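Oligopeptide-binding protein oppA (Lactococcus lactis subsp. cremoris, PDB 3FTO) serves as the peptide-binding component of the ABC transporter OppABCDF, which takes up oligopeptides and is needed for peptides longer than three residues and for growth in milk. Local coordinates at residues A[95-100]-A[170-175]; A[363-368]-A[473-478]. All coordinates share one frame; numbering follows the deposited sequence.

Contact 1 (A[95-100]-A[170-175]); sequences SKTATI and VIKVQF
Two central antiparallel strands of a four-stranded sheet pair here, T97–I100 against V170–Q174. A98 and V173 form a hydrogen-bonded pair, with A98 N to V173 O and V173 N to A98 O both 2.9 Å; I100 and I171 repeat the pattern. Where the pairing starts, F175 N gives K96 O a nearly linear bond of 3.1 Å (171° at the hydrogen). F175 has CG beside its backbone N (chi1 -54°), which swings the ring back over the sheet until CE2 lies 3.5 Å from A98 CB, the methyl meeting the ring at its edge. On that same face, I100 CD1 approaches V173 CG2 at 4.1 Å, and Y119 of helix 116-127 covers I100 and I171. The other face carries T97, T99, K172 and Q174. The Q174 chain, bent at chi2 (87°), brings NE2 to S95 O at 3.0 Å, and T97 OG1 bonds the same oxygen from above its carbonyl plane. A leucine in place of Q174 would probably leave S95 O with the threonine hydroxyl as its remaining donor of this pair and the turn less firmly tied to strand 170-174. Further along, the aliphatic part of K172 lies across T97, its CD 3.6 Å from T97 CG2. K96 and T97, both opposite D92, form a G1 beta bulge, characteristic of the tight hairpin connection that here joins strands 87-92 and 97-102.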
loop_
_atom_site.group_PDB
_atom_site.type_symbol
_atom_site.label_atom_id
_atom_site.label_comp_id
_atom_site.label_asym_id
_atom_site.label_seq_id
_atom_site.Cartn_x
_atom_site.Cartn_y
_atom_site.Cartn_z
ATOM N N SER A 95 16.277 -23.877 10.905
ATOM C CA SER A 95 16.296 -24.594 9.648
ATOM C C SER A 95 16.108 -23.693 8.456
ATOM O O SER A 95 16.171 -24.150 7.361
ATOM C CB SER A 95 15.266 -25.709 9.629
ATOM O OG SER A 95 14.004 -25.236 9.955
ATOM N N LYS A 96 15.917 -22.406 8.701
ATOM C CA LYS A 96 15.728 -21.397 7.670
ATOM C C LYS A 96 14.549 -21.673 6.774
ATOM O O LYS A 96 14.618 -21.493 5.591
ATOM C CB LYS A 96 16.972 -21.257 6.822
ATOM C CG LYS A 96 18.112 -20.568 7.488
ATOM C CD LYS A 96 19.293 -20.549 6.570
ATOM C CE LYS A 96 20.305 -19.578 7.042
ATOM N NZ LYS A 96 21.511 -19.600 6.206
ATOM N N THR A 97 13.464 -22.087 7.390
ATOM C CA THR A 97 12.323 -22.621 6.722
ATOM C C THR A 97 11.016 -21.961 7.101
ATOM O O THR A 97 10.809 -21.545 8.212
ATOM C CB THR A 97 12.196 -24.108 6.993
ATOM O OG1 THR A 97 13.254 -24.791 6.348
ATOM C CG2 THR A 97 10.949 -24.606 6.426
ATOM N N ALA A 98 10.122 -21.909 6.133
ATOM C CA ALA A 98 8.757 -21.519 6.370
ATOM C C ALA A 98 7.883 -22.711 6.085
ATOM O O ALA A 98 7.988 -23.332 5.050
ATOM C CB ALA A 98 8.385 -20.390 5.504
ATOM N N THR A 99 7.027 -23.031 7.026
ATOM C CA THR A 99 6.115 -24.134 6.829
ATOM C C THR A 99 4.664 -23.695 6.651
ATOM O O THR A 99 4.082 -23.079 7.510
ATOM C CB THR A 99 6.239 -25.142 7.959
ATOM O OG1 THR A 99 7.599 -25.524 8.103
ATOM C CG2 THR A 99 5.472 -26.325 7.650
ATOM N N ILE A 100 4.102 -24.030 5.506
ATOM C CA ILE A 100 2.741 -23.688 5.219
ATOM C C ILE A 100 1.884 -24.930 5.390
ATOM O O ILE A 100 2.146 -25.948 4.801
ATOM C CB ILE A 100 2.585 -23.107 3.795
ATOM C CG1 ILE A 100 3.355 -21.802 3.611
ATOM C CG2 ILE A 100 1.155 -22.829 3.498
ATOM C CD1 ILE A 100 4.831 -21.907 3.725
ATOM N N VAL A 170 0.897 -29.950 3.285
ATOM C CA VAL A 170 2.011 -29.239 3.866
ATOM C C VAL A 170 3.088 -28.842 2.858
ATOM O O VAL A 170 3.459 -29.599 2.017
ATOM C CB VAL A 170 2.617 -30.048 5.027
ATOM C CG1 VAL A 170 3.720 -29.296 5.680
ATOM C CG2 VAL A 170 1.572 -30.362 6.013
ATOM N N ILE A 171 3.574 -27.629 2.954
ATOM C CA ILE A 171 4.635 -27.209 2.086
ATOM C C ILE A 171 5.794 -26.691 2.861
ATOM O O ILE A 171 5.616 -25.952 3.775
ATOM C CB ILE A 171 4.195 -26.098 1.127
ATOM C CG1 ILE A 171 2.909 -26.475 0.408
ATOM C CG2 ILE A 171 5.289 -25.815 0.146
ATOM C CD1 ILE A 171 1.674 -25.990 1.104
ATOM N N LYS A 172 6.998 -27.062 2.479
ATOM C CA LYS A 172 8.165 -26.492 3.125
ATOM C C LYS A 172 8.905 -25.582 2.183
ATOM O O LYS A 172 9.169 -25.928 1.055
ATOM C CB LYS A 172 9.113 -27.562 3.633
ATOM C CG LYS A 172 8.666 -28.250 4.835
ATOM C CD LYS A 172 8.699 -27.357 5.992
ATOM C CE LYS A 172 8.477 -28.159 7.244
ATOM N NZ LYS A 172 9.440 -29.256 7.330
ATOM N N VAL A 173 9.245 -24.411 2.678
ATOM C CA VAL A 173 9.963 -23.437 1.891
ATOM C C VAL A 173 11.298 -23.068 2.477
ATOM O O VAL A 173 11.391 -22.521 3.547
ATOM C CB VAL A 173 9.144 -22.178 1.701
ATOM C CG1 VAL A 173 9.895 -21.201 0.873
ATOM C CG2 VAL A 173 7.835 -22.503 1.059
ATOM N N GLN A 174 12.342 -23.349 1.733
ATOM C CA GLN A 174 13.684 -23.109 2.206
ATOM C C GLN A 174 14.318 -21.853 1.653
ATOM O O GLN A 174 14.411 -21.678 0.487
ATOM C CB GLN A 174 14.549 -24.299 1.865
ATOM C CG GLN A 174 15.948 -24.181 2.304
ATOM C CD GLN A 174 16.137 -24.658 3.693
ATOM O OE1 GLN A 174 15.614 -25.688 4.082
ATOM N NE2 GLN A 174 16.888 -23.924 4.453
ATOM N N PHE A 175 14.753 -20.993 2.554
ATOM C CA PHE A 175 15.362 -19.717 2.250
ATOM C C PHE A 175 16.875 -19.724 2.463
ATOM O O PHE A 175 17.390 -20.485 3.248
ATOM C CB PHE A 175 14.784 -18.604 3.133
ATOM C CG PHE A 175 13.304 -18.495 3.096
ATOM C CD1 PHE A 175 12.664 -17.888 2.045
ATOM C CD2 PHE A 175 12.544 -18.990 4.123
ATOM C CE1 PHE A 175 11.327 -17.779 2.034
ATOM C CE2 PHE A 175 11.206 -18.883 4.098
ATOM C CZ PHE A 175 10.595 -18.283 3.057
#

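Contact 2 (A[363-368]-A[473-478]); sequences PIFKQF and WSLASE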
loop_
_atom_site.group_PDB
_atom_site.type_symbol
_atom_site.label_atom_id
_atom_site.label_comp_id
_atom_site.label_asym_id
_atom_site.label_seq_id
_atom_site.Cartn_x
_atom_site.Cartn_y
_atom_site.Cartn_z
ATOM N N PRO A 363 0.141 5.241 11.859
ATOM C CA PRO A 363 -0.021 4.606 13.171
ATOM C C PRO A 363 -0.776 3.264 13.176
ATOM O O PRO A 363 -0.674 2.520 14.124
ATOM C CB PRO A 363 -0.732 5.666 14.011
ATOM C CG PRO A 363 -0.886 6.843 13.162
ATOM C CD PRO A 363 -0.291 6.640 11.847
ATOM N N ILE A 364 -1.461 2.966 12.083
ATOM C CA ILE A 364 -2.157 1.719 11.891
ATOM C C ILE A 364 -1.184 0.563 11.888
ATOM O O ILE A 364 -1.575 -0.541 12.136
ATOM C CB ILE A 364 -2.991 1.692 10.606
ATOM C CG1 ILE A 364 -2.131 2.086 9.417
ATOM C CG2 ILE A 364 -4.233 2.535 10.754
ATOM C CD1 ILE A 364 -2.711 1.748 8.147
ATOM N N PHE A 365 0.084 0.841 11.606
ATOM C CA PHE A 365 1.152 -0.100 11.824
ATOM C C PHE A 365 1.555 0.012 13.286
ATOM O O PHE A 365 2.542 0.618 13.604
ATOM C CB PHE A 365 2.343 0.219 10.943
ATOM C CG PHE A 365 2.100 0.032 9.490
ATOM C CD1 PHE A 365 2.295 -1.179 8.895
ATOM C CD2 PHE A 365 1.713 1.076 8.707
ATOM C CE1 PHE A 365 2.071 -1.346 7.566
ATOM C CE2 PHE A 365 1.504 0.905 7.394
ATOM C CZ PHE A 365 1.691 -0.313 6.823
ATOM N N LYS A 366 0.774 -0.609 14.161
ATOM C CA LYS A 366 0.817 -0.404 15.594
ATOM C C LYS A 366 2.159 -0.764 16.186
ATOM O O LYS A 366 2.628 -0.151 17.108
ATOM C CB LYS A 366 -0.244 -1.268 16.262
ATOM C CG LYS A 366 -1.671 -0.879 15.990
ATOM C CD LYS A 366 -2.627 -2.058 16.046
ATOM C CE LYS A 366 -3.599 -1.917 17.179
ATOM N NZ LYS A 366 -4.800 -1.158 16.796
ATOM N N GLN A 367 2.750 -1.792 15.627
ATOM C CA GLN A 367 3.982 -2.331 16.097
ATOM C C GLN A 367 5.234 -1.753 15.431
ATOM O O GLN A 367 6.317 -2.172 15.730
ATOM C CB GLN A 367 3.941 -3.855 15.971
ATOM C CG GLN A 367 3.788 -4.620 17.300
ATOM C CD GLN A 367 2.689 -4.090 18.207
ATOM O OE1 GLN A 367 2.941 -3.355 19.142
ATOM N NE2 GLN A 367 1.468 -4.465 17.921
ATOM N N PHE A 368 5.073 -0.808 14.514
ATOM C CA PHE A 368 6.199 -0.150 13.875
ATOM C C PHE A 368 6.286 1.371 14.048
ATOM O O PHE A 368 7.052 2.016 13.391
ATOM C CB PHE A 368 6.298 -0.522 12.396
ATOM C CG PHE A 368 6.081 -1.973 12.117
ATOM C CD1 PHE A 368 7.047 -2.884 12.371
ATOM C CD2 PHE A 368 4.892 -2.422 11.617
ATOM C CE1 PHE A 368 6.849 -4.198 12.129
ATOM C CE2 PHE A 368 4.692 -3.743 11.381
ATOM C CZ PHE A 368 5.677 -4.631 11.632
ATOM N N TRP A 473 3.816 7.224 -1.161
ATOM C CA TRP A 473 3.855 5.819 -1.344
ATOM C C TRP A 473 2.693 5.126 -0.677
ATOM O O TRP A 473 2.191 5.545 0.337
ATOM C CB TRP A 473 5.175 5.248 -0.810
ATOM C CG TRP A 473 6.398 5.750 -1.490
ATOM C CD1 TRP A 473 7.256 6.667 -1.023
ATOM C CD2 TRP A 473 6.887 5.359 -2.766
ATOM N NE1 TRP A 473 8.258 6.869 -1.902
ATOM C CE2 TRP A 473 8.058 6.084 -2.997
ATOM C CE3 TRP A 473 6.453 4.461 -3.730
ATOM C CZ2 TRP A 473 8.803 5.945 -4.164
ATOM C CZ3 TRP A 473 7.185 4.327 -4.877
ATOM C CH2 TRP A 473 8.349 5.062 -5.087
ATOM N N SER A 474 2.303 4.020 -1.255
ATOM C CA SER A 474 1.419 3.126 -0.609
ATOM C C SER A 474 2.316 2.074 0.026
ATOM O O SER A 474 3.141 1.495 -0.616
ATOM C CB SER A 474 0.473 2.545 -1.641
ATOM O OG SER A 474 0.045 1.280 -1.275
ATOM N N LEU A 475 2.160 1.895 1.317
ATOM C CA LEU A 475 2.961 0.978 2.092
ATOM C C LEU A 475 2.317 -0.391 2.196
ATOM O O LEU A 475 1.142 -0.523 2.420
ATOM C CB LEU A 475 3.220 1.546 3.482
ATOM C CG LEU A 475 4.085 2.796 3.560
ATOM C CD1 LEU A 475 4.152 3.338 4.945
ATOM C CD2 LEU A 475 5.466 2.568 3.022
ATOM N N ALA A 476 3.138 -1.403 2.025
ATOM C CA ALA A 476 2.737 -2.782 2.121
ATOM C C ALA A 476 2.507 -3.168 3.554
ATOM O O ALA A 476 2.847 -2.454 4.452
ATOM C CB ALA A 476 3.767 -3.687 1.499
ATOM N N SER A 477 1.922 -4.329 3.727
ATOM C CA SER A 477 1.577 -4.832 5.027
ATOM C C SER A 477 2.834 -5.018 5.856
ATOM O O SER A 477 2.809 -4.806 7.029
ATOM C CB SER A 477 0.750 -6.101 4.921
ATOM O OG SER A 477 -0.572 -5.805 4.633
ATOM N N GLU A 478 3.927 -5.395 5.205
ATOM C CA GLU A 478 5.251 -5.221 5.750
ATOM C C GLU A 478 5.822 -3.908 5.190
ATOM O O GLU A 478 6.168 -3.809 4.034
ATOM C CB GLU A 478 6.108 -6.436 5.429
ATOM C CG GLU A 478 7.602 -6.272 5.486
ATOM C CD GLU A 478 8.170 -5.992 6.870
ATOM O OE1 GLU A 478 7.428 -5.892 7.840
ATOM O OE2 GLU A 478 9.386 -5.882 6.972
#
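F365 points its ring at the backbone of L475–S477, where the chain leaves strand 468-474 of the large mixed sheet. F365 is the centre of an inverse gamma turn and also the first residue of a type I beta turn ending at F368, closed by F368 N to F365 O. CG of F365 stands beside its own backbone N (chi1 -67°), and the ring projects from the turn with its far end, CE1 and CZ, foremost. That edge meets two successive carbonyls: CE1 is 3.4 Å from A476 O and 3.6 Å from S477 O, both oxygens near the ring plane. The positive rim of the ring probably makes this approach mildly favourable, although no hydrogen bond crosses between the segments. S477 O also accepts a bond from Q184 NE2. L475 runs obliquely to F365 and adds an apolar touch, its CB 4.1 Å from F365 CZ; beyond it L475 packs on I302 and L484. The two phenylalanines of the turn are set edge against side chain, with F365 CB in the plane of the F368 ring, while F523 meets F368 edge-to-face. E478 starts away from the turn, but its bend at chi2 (66°) turns the carboxylate back toward F368, where R519 holds OE1 in a salt bridge. The resulting approach to the aromatic ring is loose: E478 OE1 lies 4.4 Å from F368 CZ.

From the N terminus, strand 87-92 turns at the bulge into 95-100, and contact 1 closes when 170-175 returns beside it after a 69-residue excursion that includes helix 116-127. Only later does the chain reach 363-368, in the loop between strand 354-356 and helix 381-389. Contact 2 then closes a longer excursion of 104 residues at 473-478, which takes in the last two residues of strand 468-474 and the loop that follows. The two contacts follow in series, neither nested nor crossed. The centres of contact 1 and contact 2 are about 25 Å apart, and their nearest atoms about 13 Å. Contact 1 joins strands within the small antiparallel sheet; contact 2 ties a loop to the end of a strand in the large mixed sheet, nearer the chain's centre.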